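Local structure of interferon-activable protein 202 (Mus musculus, 4L5R) at a contact of chain A with DNA. The protein binds double-stranded DNA without sequence specificity and holds back AIM2 inflammasome activation in response to cytosolic DNA, probably by sequestering the DNA. Sequence-based numbering; all coordinates share one arbitrary frame.

Contact 1: a contact of chain A with DNA. Residues 122, 177, 190-191. With nucleotides of chain B.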
# COMPACT_ATOMS: atom_id res chain seq x y z
N GLY A 122 -6.75 8.88 -9.87
CA GLY A 122 -6.15 9.25 -8.60
C GLY A 122 -6.30 8.15 -7.56
O GLY A 122 -5.67 8.20 -6.51
N HIS A 177 -1.04 4.90 -8.75
CA HIS A 177 -2.13 5.82 -9.01
C HIS A 177 -2.80 5.52 -10.35
O HIS A 177 -2.14 5.48 -11.38
CB HIS A 177 -1.61 7.26 -8.99
CG HIS A 177 -0.99 7.66 -7.68
ND1 HIS A 177 -1.24 8.87 -7.08
CD2 HIS A 177 -0.13 7.01 -6.87
CE1 HIS A 177 -0.57 8.95 -5.95
NE2 HIS A 177 0.11 7.83 -5.79
N GLY A 190 3.68 7.02 -7.60
CA GLY A 190 3.58 8.26 -6.86
C GLY A 190 4.64 8.26 -5.76
O GLY A 190 5.45 7.34 -5.68
N ASN A 191 4.64 9.27 -4.90
CA ASN A 191 5.75 9.38 -3.96
C ASN A 191 5.92 8.14 -3.09
O ASN A 191 7.05 7.76 -2.77
CB ASN A 191 5.73 10.67 -3.15
CG ASN A 191 4.55 10.75 -2.22
OD1 ASN A 191 3.53 10.09 -2.44
ND2 ASN A 191 4.67 11.56 -1.17
P DG B 6 1.58 11.91 -4.92
OP1 DG B 6 0.64 11.04 -4.17
OP2 DG B 6 2.91 11.40 -5.33
O5' DG B 6 0.83 12.44 -6.23
C5' DG B 6 -0.52 12.89 -6.13
C4' DG B 6 -0.94 13.54 -7.43
O4' DG B 6 -0.38 14.88 -7.51
C3' DG B 6 -0.46 12.78 -8.68
O3' DG B 6 -1.54 12.61 -9.61
C2' DG B 6 0.55 13.74 -9.29
C1' DG B 6 -0.13 15.04 -8.88
N9 DG B 6 0.64 16.23 -9.24
C8 DG B 6 1.99 16.46 -9.16
N7 DG B 6 2.35 17.62 -9.63
C5 DG B 6 1.16 18.20 -10.06
C6 DG B 6 0.90 19.45 -10.65
O6 DG B 6 1.71 20.34 -10.93
N1 DG B 6 -0.46 19.62 -10.93
C2 DG B 6 -1.44 18.69 -10.66
N2 DG B 6 -2.70 19.01 -10.99
N3 DG B 6 -1.21 17.52 -10.10
C4 DG B 6 0.10 17.35 -9.83
P DG B 7 -2.16 11.15 -9.86
OP1 DG B 7 -2.82 10.72 -8.60
OP2 DG B 7 -1.13 10.29 -10.49
O5' DG B 7 -3.26 11.41 -10.99
C5' DG B 7 -4.49 12.04 -10.63
C4' DG B 7 -4.95 12.97 -11.74
O4' DG B 7 -4.14 14.17 -11.77
C3' DG B 7 -4.89 12.37 -13.14
O3' DG B 7 -6.12 12.67 -13.77
C2' DG B 7 -3.72 13.07 -13.83
C1' DG B 7 -3.72 14.41 -13.10
N9 DG B 7 -2.41 15.05 -13.08
C8 DG B 7 -1.27 14.61 -12.45
N7 DG B 7 -0.25 15.42 -12.61
C5 DG B 7 -0.75 16.46 -13.39
C6 DG B 7 -0.13 17.64 -13.88
O6 DG B 7 1.04 18.02 -13.73
N1 DG B 7 -1.02 18.42 -14.62
C2 DG B 7 -2.34 18.10 -14.85
N2 DG B 7 -3.05 18.96 -15.59
N3 DG B 7 -2.93 17.01 -14.39
C4 DG B 7 -2.08 16.24 -13.68
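His177 and the backbone amide of Asn191 hold two successive phosphates of one DNA strand, those of DG7 and DG6 of chain B, in a phosphate-binding patch of the first HIN-200 domain. The imidazole meets the DG7 phosphate edge-on: ND1 of His177 donates to the non-bridging oxygen OP1 of DG7 over 2.9 Å, with 164° at the hydrogen and the oxygen lying 5° from the ring plane. The geometry is that expected of an N-H on ND1. The ring also lies near the preceding nucleotide, CE1 of His177 being 3.9 Å from the sugar carbon C5' of DG6. The nearby phosphate charge would probably favour a protonated imidazole.

At the DG6 phosphate, the main-chain N of Asn191 gives a hydrogen bond of 2.8 Å to OP2, while CA of Gly190 packs against the same oxygen. A peptide N-H reads no base, as suits DNA binding without sequence specificity, and the absence of a side chain at Gly190 probably lets the loop come close. On the far flank of the DG7 phosphate, Gly122 does likewise, its CA 3.6 Å from OP1 of DG7.

Further out, His177 sits on strand 176-179, with CG anti to its own carbonyl carbon (chi1 -60°), which directs the ring at the DNA backbone. Gly122 and Asn191 come from loops at either end of this patch. The CB of His177 lies 3.4 Å from OP2 of DG7.

Contact 2: a contact of chain A with DNA. Residues 135, 137, 140, 142, 153. With nucleotides of chain C.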
# COMPACT_ATOMS: atom_id res chain seq x y z
N LYS A 135 10.07 -3.32 -19.43
CA LYS A 135 11.09 -2.56 -20.16
C LYS A 135 11.79 -1.59 -19.23
O LYS A 135 11.14 -0.76 -18.60
CB LYS A 135 10.47 -1.79 -21.33
CG LYS A 135 11.41 -0.73 -21.90
CD LYS A 135 11.42 -0.69 -23.42
CE LYS A 135 10.29 0.16 -23.98
NZ LYS A 135 8.95 -0.46 -23.79
N ASN A 137 13.96 1.58 -18.89
CA ASN A 137 14.37 2.76 -19.64
C ASN A 137 15.34 3.62 -18.84
O ASN A 137 15.59 3.35 -17.66
CB ASN A 137 13.14 3.60 -20.02
CG ASN A 137 12.07 2.77 -20.69
OD1 ASN A 137 12.26 2.26 -21.80
ND2 ASN A 137 10.93 2.63 -20.02
N SER A 140 12.64 5.54 -16.54
CA SER A 140 11.49 4.80 -16.03
C SER A 140 11.66 3.30 -16.23
O SER A 140 12.57 2.85 -16.94
CB SER A 140 10.22 5.24 -16.76
OG SER A 140 10.31 4.98 -18.14
N THR A 142 8.80 0.39 -17.29
CA THR A 142 7.39 0.18 -17.59
C THR A 142 7.08 -1.30 -17.70
O THR A 142 7.97 -2.11 -17.98
CB THR A 142 6.97 0.89 -18.87
OG1 THR A 142 7.76 0.41 -19.95
CG2 THR A 142 7.15 2.40 -18.71
N LYS A 153 -0.97 -0.85 -18.62
CA LYS A 153 0.43 -0.41 -18.52
C LYS A 153 0.75 0.10 -17.12
O LYS A 153 -0.04 0.83 -16.52
CB LYS A 153 0.69 0.68 -19.54
CG LYS A 153 2.13 1.12 -19.64
CD LYS A 153 2.19 2.46 -20.34
CE LYS A 153 3.33 2.53 -21.30
NZ LYS A 153 3.27 3.83 -22.03
P DG C 6 2.49 0.29 -26.37
OP1 DG C 6 2.84 -1.03 -25.80
OP2 DG C 6 1.30 1.04 -25.93
O5' DG C 6 3.74 1.25 -26.15
C5' DG C 6 5.04 0.79 -26.53
C4' DG C 6 6.03 1.89 -26.19
O4' DG C 6 5.89 2.94 -27.17
C3' DG C 6 5.85 2.52 -24.81
O3' DG C 6 7.15 2.51 -24.24
C2' DG C 6 5.40 3.95 -25.11
C1' DG C 6 6.00 4.17 -26.50
N9 DG C 6 5.34 5.19 -27.31
C8 DG C 6 4.00 5.33 -27.61
N7 DG C 6 3.74 6.37 -28.35
C5 DG C 6 4.99 6.96 -28.56
C6 DG C 6 5.38 8.11 -29.30
O6 DG C 6 4.67 8.89 -29.94
N1 DG C 6 6.76 8.33 -29.24
C2 DG C 6 7.64 7.52 -28.56
N2 DG C 6 8.94 7.87 -28.59
N3 DG C 6 7.30 6.45 -27.88
C4 DG C 6 5.97 6.23 -27.93
P DG C 7 7.37 2.88 -22.69
OP1 DG C 7 8.08 1.75 -22.06
OP2 DG C 7 6.08 3.35 -22.13
O5' DG C 7 8.39 4.10 -22.75
C5' DG C 7 9.65 3.94 -23.45
C4' DG C 7 10.45 5.22 -23.37
O4' DG C 7 9.89 6.18 -24.29
C3' DG C 7 10.50 5.91 -22.00
O3' DG C 7 11.83 6.38 -21.81
C2' DG C 7 9.47 7.03 -22.12
C1' DG C 7 9.56 7.38 -23.60
N9 DG C 7 8.33 7.82 -24.24
C8 DG C 7 7.10 7.21 -24.20
N7 DG C 7 6.20 7.82 -24.91
C5 DG C 7 6.87 8.90 -25.47
C6 DG C 7 6.41 9.92 -26.33
O6 DG C 7 5.26 10.08 -26.79
N1 DG C 7 7.43 10.82 -26.64
C2 DG C 7 8.73 10.72 -26.18
N2 DG C 7 9.60 11.65 -26.58
N3 DG C 7 9.17 9.77 -25.38
C4 DG C 7 8.19 8.90 -25.06
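Three neighbouring strands of an OB fold in the first HIN-200 domain, 133-136, 141-146 and 151-156, converge on the phosphate of DG7 in chain C. Lys135 and Thr142 share the non-bridging oxygen OP1, whereas Lys153 takes OP2. The ammonium NZ of Lys135 forms a salt bridge of 2.9 Å with OP1 of DG7; its chain bends at chi2, chi3 and chi4, and this curl brings CE alongside the phosphate and the sugar C5'. The hydroxyl OG1 of Thr142 donates to the same oxygen at 2.5 Å, and its methyl CG2 packs against the phosphate. From the opposite flank comes Lys153, more extended and kinked at chi3 (-139°), whose NZ reaches OP2 of DG7 at 2.8 Å in a second salt bridge.

Beside them the amide of Asn137 lies along the sugar, with CG 3.7 Å from C3' of DG7. Its ND2 donates to OG of Ser140 (3.1 Å), which lies 26° out of the amide plane; this internal bond limits rotation of the amide. Two lysines would thus largely offset the charge of one phosphate, and the contacts fall on the phosphate and sugar, as suits electrostatic binding of duplex DNA whatever its sequence.

Contact 3: a contact of chain A with DNA. Residues 137-140. With nucleotides of chain C.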
# COMPACT_ATOMS: atom_id res chain seq x y z
N ASN A 137 13.96 1.58 -18.89
CA ASN A 137 14.37 2.76 -19.64
C ASN A 137 15.34 3.62 -18.84
O ASN A 137 15.59 3.35 -17.66
CB ASN A 137 13.14 3.60 -20.02
CG ASN A 137 12.07 2.77 -20.69
OD1 ASN A 137 12.26 2.26 -21.80
ND2 ASN A 137 10.93 2.63 -20.02
N ASP A 138 15.87 4.66 -19.48
CA ASP A 138 16.71 5.63 -18.78
C ASP A 138 16.03 6.22 -17.55
O ASP A 138 16.61 6.26 -16.47
CB ASP A 138 17.07 6.79 -19.71
CG ASP A 138 18.24 6.48 -20.61
OD1 ASP A 138 18.71 5.32 -20.60
OD2 ASP A 138 18.69 7.40 -21.33
N LYS A 139 14.79 6.68 -17.73
CA LYS A 139 14.13 7.45 -16.67
C LYS A 139 12.93 6.74 -16.05
O LYS A 139 12.29 7.26 -15.13
CB LYS A 139 13.71 8.83 -17.21
CG LYS A 139 14.88 9.66 -17.78
CD LYS A 139 16.02 9.76 -16.77
CE LYS A 139 17.17 10.62 -17.30
NZ LYS A 139 16.82 12.07 -17.29
N SER A 140 12.64 5.54 -16.54
CA SER A 140 11.49 4.80 -16.03
C SER A 140 11.66 3.30 -16.23
O SER A 140 12.57 2.85 -16.94
CB SER A 140 10.22 5.24 -16.76
OG SER A 140 10.31 4.98 -18.14
P DG C 7 7.37 2.88 -22.69
OP1 DG C 7 8.08 1.75 -22.06
OP2 DG C 7 6.08 3.35 -22.13
O5' DG C 7 8.39 4.10 -22.75
C5' DG C 7 9.65 3.94 -23.45
C4' DG C 7 10.45 5.22 -23.37
O4' DG C 7 9.89 6.18 -24.29
C3' DG C 7 10.50 5.91 -22.00
O3' DG C 7 11.83 6.38 -21.81
C2' DG C 7 9.47 7.03 -22.12
C1' DG C 7 9.56 7.38 -23.60
N9 DG C 7 8.33 7.82 -24.24
C8 DG C 7 7.10 7.21 -24.20
N7 DG C 7 6.20 7.82 -24.91
C5 DG C 7 6.87 8.90 -25.47
C6 DG C 7 6.41 9.92 -26.33
O6 DG C 7 5.26 10.08 -26.79
N1 DG C 7 7.43 10.82 -26.64
C2 DG C 7 8.73 10.72 -26.18
N2 DG C 7 9.60 11.65 -26.58
N3 DG C 7 9.17 9.77 -25.38
C4 DG C 7 8.19 8.90 -25.06
P DT C 8 12.22 7.22 -20.50
OP1 DT C 8 13.65 6.99 -20.22
OP2 DT C 8 11.21 6.94 -19.44
O5' DT C 8 12.05 8.74 -20.97
C5' DT C 8 12.91 9.26 -21.96
C4' DT C 8 12.64 10.74 -22.12
O4' DT C 8 11.36 10.92 -22.77
C3' DT C 8 12.58 11.54 -20.82
O3' DT C 8 13.60 12.53 -20.89
C2' DT C 8 11.17 12.14 -20.77
C1' DT C 8 10.72 12.05 -22.22
N1 DT C 8 9.28 11.83 -22.48
C2 DT C 8 8.65 12.69 -23.35
O2 DT C 8 9.22 13.62 -23.87
N3 DT C 8 7.33 12.41 -23.57
C4 DT C 8 6.59 11.38 -23.04
O4 DT C 8 5.40 11.23 -23.31
C5 DT C 8 7.31 10.51 -22.14
C7 DT C 8 6.61 9.35 -21.50
C6 DT C 8 8.61 10.76 -21.91
O HOH W 1 15.30 5.64 -22.09
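The turn 137-140, joining strands 133-136 and 141-146 in the OB fold of this HIN-200 domain, wraps round the phosphate of DT8 in chain C at one end of the DNA-binding surface. Main-chain and hydroxyl donors do the gripping. The backbone N of Lys139 donates to the non-bridging oxygen OP1 of DT8 over 2.8 Å, with 153° at the hydrogen. OG of Ser140 gives its hydrogen to the other oxygen, OP2 of DT8, at 2.5 Å. With chi1 of 62°, this hydroxyl sits between its own backbone N and carbonyl carbon and faces the phosphate.

The amide N of Asp138 works through water 1, at 2.8 Å from it; the same water lies 2.8 Å from OP1 of DT8. OP1 is therefore approached both by a peptide N-H and by a bridging water. The Asp138 carboxylate is turned away from the phosphate, which would probably limit repulsion between the two.

Asn137 closes the other side of the turn: its CB lies 3.4 Å from OP1 of DT8, and its amide continues past the linking O3' to the DG7 sugar, where OD1 comes to 3.5 Å from C5'. Replacing Asn137 with alanine would probably strip the DG7 sugar of this cover and leave the Ser140 hydroxyl, deprived of its amide donor, freer to turn from OP2. Lys139 contributes the first carbons of its side chain, CB standing 3.5 Å from OP1 of DT8, while its ammonium extends away from this phosphate.

Contacts 2 and 3 form one continuous site: their C-alpha centres are about 7 Å apart, they share Asn137 and Ser140, and they take successive phosphates of chain C. Contact 1 stands apart, its C-alpha centre about 16 Å from that of contact 2 and about 18 Å from that of contact 3, and meets chain B instead. One HIN-200 domain therefore engages both strands of the duplex by their backbones, using separate loops and strands. Such a spread is likely to fix the domain's orientation on DNA, while homotetramerization, mediated by the second HIN-200 domain, enhances affinity for the duplex.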